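Local coordinates for peptide-43 (Lutzomyia longipalpis, PDB 7JQD), which probably binds and blocks the PAC1 receptor, as a shortened derivative of the sand-fly vasodilator maxadilan, at residues D12-Q17 with A26-K31. Sequence-based numbering, arbitrary orientation.
Sequences DDCARQ and ACMKQK
A disulfide-linked helical hairpin, with Cys14 joined to Cys27, illustrates how a very small protein can hold two helices together by one covalent bond and a few side chains around it. Segments 12-17 and 26-31 run nearly antiparallel, at 153°, and their axes approach to 9.2 Å. The two cysteines mark the register, their CA atoms lying 5.6 Å apart. Cys14 SG is anti to its carbonyl carbon, whereas Cys27 SG is anti to its backbone N (chi1 171°); these two settings of chi1 turn both sulfurs into the gap between the helices, where SG meets SG at 2.1 Å. Around this bridge, Met28 lays its SD 3.8 Å from Cys14 SG. Lys31 meets the same sulfur with its aliphatic CG, also 3.8 Å from Cys14 SG, before its chain continues to a charged partner. There, NZ of Lys31 makes a salt bridge to OD2 of Asp13 at 3.2 Å, approaching from 42° above the carboxylate plane as the two side chains cross at about a right angle. A weak hydrogen bond from Gln17 NE2 also reaches OD2 of Asp13, while Arg16 NH2 pairs with OD1, modelled so short that its exact geometry is doubtful. Asp13 thus ties its own helical turn to the facing helix, next to the disulfide. In the wider hairpin of helices 3-17 and 21-37, Met28 also packs on Phe7, Ala10 and Ile11, and Cys14 and Ala15 touch Phe24; a chain of another protein meets Asp12, Ala15, Met28 and Lys29.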
ATOM      1  N   ASP B  12      -7.928   6.975   1.311  1.00 39.30           N
ATOM      2  CA  ASP B  12      -9.285   7.166   0.808  1.00 38.78           C
ATOM      3  C   ASP B  12      -9.924   8.417   1.404  1.00 49.16           C
ATOM      4  O   ASP B  12     -10.681   9.123   0.720  1.00 48.76           O
ATOM      5  CB  ASP B  12     -10.131   5.924   1.091  1.00 34.32           C
ATOM      6  CG  ASP B  12      -9.720   4.714   0.223  1.00 46.23           C
ATOM      7  OD1 ASP B  12      -9.195   4.940  -0.892  1.00 47.55           O
ATOM      8  OD2 ASP B  12      -9.909   3.537   0.649  1.00 38.36           O
ATOM      9  N   ASP B  13      -9.616   8.724   2.663  1.00 44.74           N
ATOM     10  CA  ASP B  13     -10.151   9.935   3.256  1.00 41.55           C
ATOM     11  C   ASP B  13      -9.579  11.164   2.571  1.00 45.29           C
ATOM     12  O   ASP B  13     -10.319  12.074   2.194  1.00 47.14           O
ATOM     13  CB  ASP B  13      -9.858   9.958   4.749  1.00 48.17           C
ATOM     14  CG  ASP B  13     -10.585  11.085   5.461  1.00 57.05           C
ATOM     15  OD1 ASP B  13     -11.836  11.010   5.540  1.00 56.44           O
ATOM     16  OD2 ASP B  13      -9.909  12.031   5.948  1.00 60.56           O
ATOM     17  N   CYS B  14      -8.259  11.193   2.376  1.00 45.82           N
ATOM     18  CA  CYS B  14      -7.632  12.363   1.771  1.00 42.64           C
ATOM     19  C   CYS B  14      -8.014  12.515   0.308  1.00 42.82           C
ATOM     20  O   CYS B  14      -8.333  13.623  -0.139  1.00 50.34           O
ATOM     21  CB  CYS B  14      -6.118  12.284   1.930  1.00 38.31           C
ATOM     22  SG  CYS B  14      -5.568  12.415   3.638  1.00 48.13           S
ATOM     23  N   ALA B  15      -7.978  11.420  -0.455  1.00 44.56           N
ATOM     24  CA  ALA B  15      -8.376  11.436  -1.860  1.00 44.29           C
ATOM     25  C   ALA B  15      -9.783  11.965  -2.058  1.00 44.77           C
ATOM     26  O   ALA B  15     -10.118  12.396  -3.169  1.00 46.23           O
ATOM     27  CB  ALA B  15      -8.274  10.032  -2.464  1.00 43.68           C
ATOM     28  N   ARG B  16     -10.605  11.939  -1.010  1.00 44.43           N
ATOM     29  CA  ARG B  16     -11.960  12.457  -1.100  1.00 49.50           C
ATOM     30  C   ARG B  16     -12.032  13.937  -0.722  1.00 49.06           C
ATOM     31  O   ARG B  16     -12.806  14.693  -1.314  1.00 55.79           O
ATOM     32  CB  ARG B  16     -12.887  11.633  -0.215  1.00 53.02           C
ATOM     33  CG  ARG B  16     -14.108  12.395   0.216  1.00 52.88           C
ATOM     34  CD  ARG B  16     -14.858  11.645   1.287  1.00 57.09           C
ATOM     35  NE  ARG B  16     -14.113  11.677   2.529  1.00 58.06           N
ATOM     36  CZ  ARG B  16     -13.954  12.769   3.273  1.00 57.16           C
ATOM     37  NH1 ARG B  16     -14.483  13.936   2.905  1.00 64.14           N
ATOM     38  NH2 ARG B  16     -13.250  12.714   4.395  1.00 50.99           N
ATOM     39  N   GLN B  17     -11.256  14.371   0.270  1.00 49.75           N
ATOM     40  CA  GLN B  17     -11.179  15.794   0.577  1.00 45.68           C
ATOM     41  C   GLN B  17     -10.504  16.561  -0.548  1.00 53.33           C
ATOM     42  O   GLN B  17     -11.039  17.564  -1.037  1.00 57.43           O
ATOM     43  CB  GLN B  17     -10.416  16.021   1.873  1.00 38.45           C
ATOM     44  CG  GLN B  17     -10.937  15.246   3.029  1.00 47.21           C
ATOM     45  CD  GLN B  17     -10.285  15.705   4.294  1.00 55.15           C
ATOM     46  OE1 GLN B  17      -9.772  16.828   4.360  1.00 54.86           O
ATOM     47  NE2 GLN B  17     -10.247  14.836   5.298  1.00 51.74           N
ATOM     48  N   ALA B  26      -0.985  17.212   1.931  1.00 42.96           N
ATOM     49  CA  ALA B  26      -1.097  17.856   3.232  1.00 41.89           C
ATOM     50  C   ALA B  26      -1.968  17.034   4.160  1.00 43.36           C
ATOM     51  O   ALA B  26      -1.555  16.699   5.277  1.00 46.03           O
ATOM     52  CB  ALA B  26      -1.651  19.270   3.080  1.00 40.64           C
ATOM     53  N   CYS B  27      -3.180  16.696   3.715  1.00 47.00           N
ATOM     54  CA  CYS B  27      -4.019  15.767   4.468  1.00 41.27           C
ATOM     55  C   CYS B  27      -3.271  14.470   4.757  1.00 43.61           C
ATOM     56  O   CYS B  27      -3.348  13.934   5.868  1.00 43.57           O
ATOM     57  CB  CYS B  27      -5.309  15.503   3.697  1.00 35.78           C
ATOM     58  SG  CYS B  27      -6.343  14.196   4.354  1.00 51.92           S
ATOM     59  N   MET B  28      -2.506  13.966   3.781  1.00 46.24           N
ATOM     60  CA  MET B  28      -1.720  12.753   4.006  1.00 46.36           C
ATOM     61  C   MET B  28      -0.608  12.977   5.033  1.00 41.20           C
ATOM     62  O   MET B  28      -0.362  12.109   5.884  1.00 41.62           O
ATOM     63  CB  MET B  28      -1.145  12.241   2.680  1.00 44.54           C
ATOM     64  CG  MET B  28      -2.154  11.493   1.809  1.00 43.49           C
ATOM     65  SD  MET B  28      -2.864  10.024   2.604  1.00 42.19           S
ATOM     66  CE  MET B  28      -1.478   8.864   2.516  1.00 29.74           C
ATOM     67  N   LYS B  29       0.093  14.114   4.960  1.00 41.42           N
ATOM     68  CA  LYS B  29       1.052  14.451   6.012  1.00 43.48           C
ATOM     69  C   LYS B  29       0.383  14.441   7.374  1.00 43.94           C
ATOM     70  O   LYS B  29       0.932  13.900   8.341  1.00 44.44           O
ATOM     71  CB  LYS B  29       1.686  15.818   5.762  1.00 40.99           C
ATOM     72  CG  LYS B  29       2.830  15.775   4.793  1.00 48.20           C
ATOM     73  CD  LYS B  29       3.292  17.174   4.440  1.00 46.21           C
ATOM     74  CE  LYS B  29       4.451  17.114   3.459  1.00 52.43           C
ATOM     75  NZ  LYS B  29       4.662  18.402   2.739  1.00 48.64           N
ATOM     76  N   GLN B  30      -0.815  15.020   7.464  1.00 40.00           N
ATOM     77  CA  GLN B  30      -1.540  15.014   8.728  1.00 40.53           C
ATOM     78  C   GLN B  30      -1.879  13.593   9.169  1.00 39.26           C
ATOM     79  O   GLN B  30      -1.766  13.271  10.356  1.00 38.85           O
ATOM     80  CB  GLN B  30      -2.803  15.869   8.610  1.00 34.48           C
ATOM     81  CG  GLN B  30      -3.694  15.831   9.833  1.00 40.05           C
ATOM     82  CD  GLN B  30      -2.984  16.208  11.143  1.00 43.18           C
ATOM     83  OE1 GLN B  30      -2.027  16.989  11.157  1.00 42.79           O
ATOM     84  NE2 GLN B  30      -3.472  15.658  12.251  1.00 37.06           N
ATOM     85  N   LYS B  31      -2.265  12.720   8.228  1.00 38.68           N
ATOM     86  CA  LYS B  31      -2.617  11.347   8.583  1.00 39.45           C
ATOM     87  C   LYS B  31      -1.415  10.564   9.102  1.00 38.86           C
ATOM     88  O   LYS B  31      -1.573   9.655   9.931  1.00 35.18           O
ATOM     89  CB  LYS B  31      -3.232  10.625   7.383  1.00 40.91           C
ATOM     90  CG  LYS B  31      -4.683  11.015   7.056  1.00 36.66           C
ATOM     91  CD  LYS B  31      -5.506  11.252   8.290  1.00 35.10           C
ATOM     92  CE  LYS B  31      -6.927  11.581   7.914  1.00 42.34           C
ATOM     93  NZ  LYS B  31      -7.518  10.401   7.240  1.00 49.26           N
TER